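Local coordinates for protein endo-beta-mannanase (PDB 7BOB) that is an exo-beta-1,4-mannosidase of glycosyl hydrolase family 5 that probably releases mannose from the ends of beta-1,4-mannan chains, at residues P383-Y388 against A423-G428. Numbering follows the deposited sequence.
Sequences PTVHLY and AEEHVG
Thr-384 and Glu-425 cross obliquely just ahead of where strands 385-389 and 427-431 pair in parallel. The threonine hydroxyl sits in the crowded position between its N and carbonyl carbon (chi1 63°), where OG1 gives Glu-425 OE1 a very short hydrogen bond (2.4 Å), on the lone pair anti to OE2. The same OG1 accepts His-426 N at 3.0 Å. A bend at chi2 (-89°) brings the Glu-425 carboxylate round, and OE2 forms a salt bridge with Arg-444 of strand 444-448, which flanks 385-389 on its other side. His-426 O receives Thr-384 N at 2.8 Å and, weakly, Val-385 N. The ladder then runs from Gly-428 N to Val-385 O, nearly straight at 168°, and from Leu-387 N to Gly-428 O. Val-385 and Val-427 lie side by side on one sheet face, Val-385 CG1 to Val-427 CG2 4.1 Å; Val-427 CG1 meets Leu-387 CG at 3.6 Å, beneath helix 406-422, the beta-alpha-beta crossover connection. Strand 427-431 edges, within this chain, the mixed sheet that follows the separate (beta/alpha)8 barrel. On the other face the His-386 imidazole lies over Gly-428, whose CA makes an off-centre CH-pi contact 4.2 Å from the ring centroid; a CB there would clash with His-386 CD2. An alanine at Glu-425 would remove the bond to OG1 and the salt bridge, and would probably leave the Thr-384 hydroxyl less firmly oriented. Donating and accepting, the hydroxyl is fixed in direction; one backbone bond and these two side chains carry the pairing ahead of the strands, and Arg-444 probably keeps Glu-425 ionised.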
ATOM      1  N   PRO A 383      37.537 -17.110   0.598  1.00 81.28           N
ATOM      2  CA  PRO A 383      36.980 -15.799   0.242  1.00 76.24           C
ATOM      3  C   PRO A 383      37.812 -14.644   0.796  1.00 72.29           C
ATOM      4  O   PRO A 383      38.329 -14.715   1.917  1.00 73.04           O
ATOM      5  CB  PRO A 383      35.572 -15.835   0.870  1.00 70.05           C
ATOM      6  CG  PRO A 383      35.495 -17.188   1.661  1.00 73.78           C
ATOM      7  CD  PRO A 383      36.925 -17.618   1.833  1.00 79.60           C
ATOM      8  N   THR A 384      37.944 -13.575   0.018  1.00 64.67           N
ATOM      9  CA  THR A 384      38.766 -12.433   0.389  1.00 61.83           C
ATOM     10  C   THR A 384      37.974 -11.309   1.064  1.00 63.29           C
ATOM     11  O   THR A 384      38.561 -10.264   1.374  1.00 66.11           O
ATOM     12  CB  THR A 384      39.481 -11.908  -0.861  1.00 63.76           C
ATOM     13  OG1 THR A 384      38.510 -11.447  -1.802  1.00 67.04           O
ATOM     14  CG2 THR A 384      40.290 -13.031  -1.529  1.00 65.34           C
ATOM     15  N   VAL A 385      36.667 -11.497   1.300  1.00 60.65           N
ATOM     16  CA  VAL A 385      35.790 -10.515   1.942  1.00 59.11           C
ATOM     17  C   VAL A 385      34.422 -11.149   2.205  1.00 60.15           C
ATOM     18  O   VAL A 385      33.952 -11.992   1.425  1.00 57.53           O
ATOM     19  CB  VAL A 385      35.661  -9.243   1.081  1.00 60.65           C
ATOM     20  CG1 VAL A 385      34.676  -9.437  -0.086  1.00 55.15           C
ATOM     21  CG2 VAL A 385      35.280  -8.078   1.935  1.00 64.40           C
ATOM     22  N   HIS A 386      33.779 -10.768   3.312  1.00 56.66           N
ATOM     23  CA  HIS A 386      32.510 -11.360   3.738  1.00 56.23           C
ATOM     24  C   HIS A 386      31.446 -10.280   3.939  1.00 54.00           C
ATOM     25  O   HIS A 386      31.685  -9.283   4.625  1.00 54.29           O
ATOM     26  CB  HIS A 386      32.686 -12.156   5.040  1.00 54.16           C
ATOM     27  CG  HIS A 386      33.412 -13.458   4.865  1.00 59.54           C
ATOM     28  ND1 HIS A 386      34.767 -13.529   4.620  1.00 59.91           N
ATOM     29  CD2 HIS A 386      32.969 -14.741   4.904  1.00 55.53           C
ATOM     30  CE1 HIS A 386      35.125 -14.797   4.513  1.00 58.88           C
ATOM     31  NE2 HIS A 386      34.054 -15.549   4.686  1.00 55.05           N
ATOM     32  N   LEU A 387      30.271 -10.483   3.345  1.00 50.80           N
ATOM     33  CA  LEU A 387      29.135  -9.601   3.576  1.00 51.14           C
ATOM     34  C   LEU A 387      28.427  -9.996   4.868  1.00 51.64           C
ATOM     35  O   LEU A 387      28.266 -11.185   5.163  1.00 46.16           O
ATOM     36  CB  LEU A 387      28.169  -9.677   2.398  1.00 51.40           C
ATOM     37  CG  LEU A 387      28.736  -9.307   1.030  1.00 48.48           C
ATOM     38  CD1 LEU A 387      27.754  -9.723  -0.068  1.00 50.46           C
ATOM     39  CD2 LEU A 387      29.013  -7.812   0.977  1.00 51.84           C
ATOM     40  N   TYR A 388      28.011  -8.996   5.646  1.00 48.23           N
ATOM     41  CA  TYR A 388      27.441  -9.226   6.972  1.00 45.56           C
ATOM     42  C   TYR A 388      25.946  -9.540   6.854  1.00 48.18           C
ATOM     43  O   TYR A 388      25.173  -8.711   6.364  1.00 47.84           O
ATOM     44  CB  TYR A 388      27.675  -8.005   7.861  1.00 46.55           C
ATOM     45  CG  TYR A 388      27.230  -8.172   9.296  1.00 49.50           C
ATOM     46  CD1 TYR A 388      26.027  -7.622   9.736  1.00 50.77           C
ATOM     47  CD2 TYR A 388      28.002  -8.872  10.211  1.00 48.40           C
ATOM     48  CE1 TYR A 388      25.605  -7.767  11.045  1.00 48.26           C
ATOM     49  CE2 TYR A 388      27.595  -9.010  11.530  1.00 48.73           C
ATOM     50  CZ  TYR A 388      26.393  -8.458  11.935  1.00 48.99           C
ATOM     51  OH  TYR A 388      25.964  -8.586  13.231  1.00 51.15           O
ATOM     52  N   ALA A 423      35.239  -6.170  -8.718  1.00 58.37           N
ATOM     53  CA  ALA A 423      36.569  -5.834  -8.214  1.00 58.52           C
ATOM     54  C   ALA A 423      37.430  -7.064  -8.030  1.00 62.79           C
ATOM     55  O   ALA A 423      38.503  -6.964  -7.428  1.00 63.90           O
ATOM     56  CB  ALA A 423      36.474  -5.091  -6.884  1.00 53.49           C
ATOM     57  N   GLU A 424      36.954  -8.224  -8.487  1.00 58.94           N
ATOM     58  CA  GLU A 424      37.721  -9.463  -8.454  1.00 64.57           C
ATOM     59  C   GLU A 424      38.028  -9.893  -7.022  1.00 65.60           C
ATOM     60  O   GLU A 424      39.094 -10.444  -6.730  1.00 59.31           O
ATOM     61  CB  GLU A 424      38.991  -9.341  -9.299  1.00 61.46           C
ATOM     62  CG  GLU A 424      38.649  -9.205 -10.777  1.00 64.63           C
ATOM     63  CD  GLU A 424      39.860  -8.979 -11.650  1.00 76.31           C
ATOM     64  OE1 GLU A 424      40.889  -9.667 -11.435  1.00 73.58           O
ATOM     65  OE2 GLU A 424      39.775  -8.109 -12.551  1.00 77.88           O
ATOM     66  N   GLU A 425      37.071  -9.655  -6.125  1.00 60.13           N
ATOM     67  CA  GLU A 425      37.083 -10.253  -4.797  1.00 61.60           C
ATOM     68  C   GLU A 425      36.288 -11.555  -4.792  1.00 58.84           C
ATOM     69  O   GLU A 425      35.399 -11.756  -5.620  1.00 59.46           O
ATOM     70  CB  GLU A 425      36.508  -9.284  -3.770  1.00 59.84           C
ATOM     71  CG  GLU A 425      37.264  -7.959  -3.715  1.00 61.19           C
ATOM     72  CD  GLU A 425      38.418  -8.006  -2.746  1.00 63.83           C
ATOM     73  OE1 GLU A 425      38.625  -9.059  -2.100  1.00 67.22           O
ATOM     74  OE2 GLU A 425      39.121  -6.994  -2.622  1.00 67.84           O
ATOM     75  N   HIS A 426      36.648 -12.454  -3.870  1.00 57.20           N
ATOM     76  CA  HIS A 426      35.876 -13.665  -3.590  1.00 66.15           C
ATOM     77  C   HIS A 426      35.011 -13.386  -2.367  1.00 62.59           C
ATOM     78  O   HIS A 426      35.534 -13.145  -1.273  1.00 63.26           O
ATOM     79  CB  HIS A 426      36.772 -14.884  -3.339  1.00 66.63           C
ATOM     80  CG  HIS A 426      37.521 -15.354  -4.550  1.00 77.91           C
ATOM     81  ND1 HIS A 426      36.989 -15.317  -5.823  1.00 81.50           N
ATOM     82  CD2 HIS A 426      38.769 -15.869  -4.681  1.00 84.34           C
ATOM     83  CE1 HIS A 426      37.877 -15.784  -6.685  1.00 83.17           C
ATOM     84  NE2 HIS A 426      38.964 -16.130  -6.017  1.00 86.73           N
ATOM     85  N   VAL A 427      33.696 -13.420  -2.545  1.00 58.00           N
ATOM     86  CA  VAL A 427      32.769 -12.902  -1.544  1.00 57.94           C
ATOM     87  C   VAL A 427      32.114 -14.057  -0.794  1.00 54.01           C
ATOM     88  O   VAL A 427      31.460 -14.912  -1.400  1.00 51.19           O
ATOM     89  CB  VAL A 427      31.709 -12.004  -2.185  1.00 52.53           C
ATOM     90  CG1 VAL A 427      30.849 -11.384  -1.100  1.00 51.93           C
ATOM     91  CG2 VAL A 427      32.382 -10.959  -3.066  1.00 56.32           C
ATOM     92  N   GLY A 428      32.266 -14.052   0.531  1.00 54.36           N
ATOM     93  CA  GLY A 428      31.534 -14.924   1.418  1.00 49.83           C
ATOM     94  C   GLY A 428      30.444 -14.193   2.198  1.00 54.13           C
ATOM     95  O   GLY A 428      30.234 -12.985   2.079  1.00 52.40           O
TER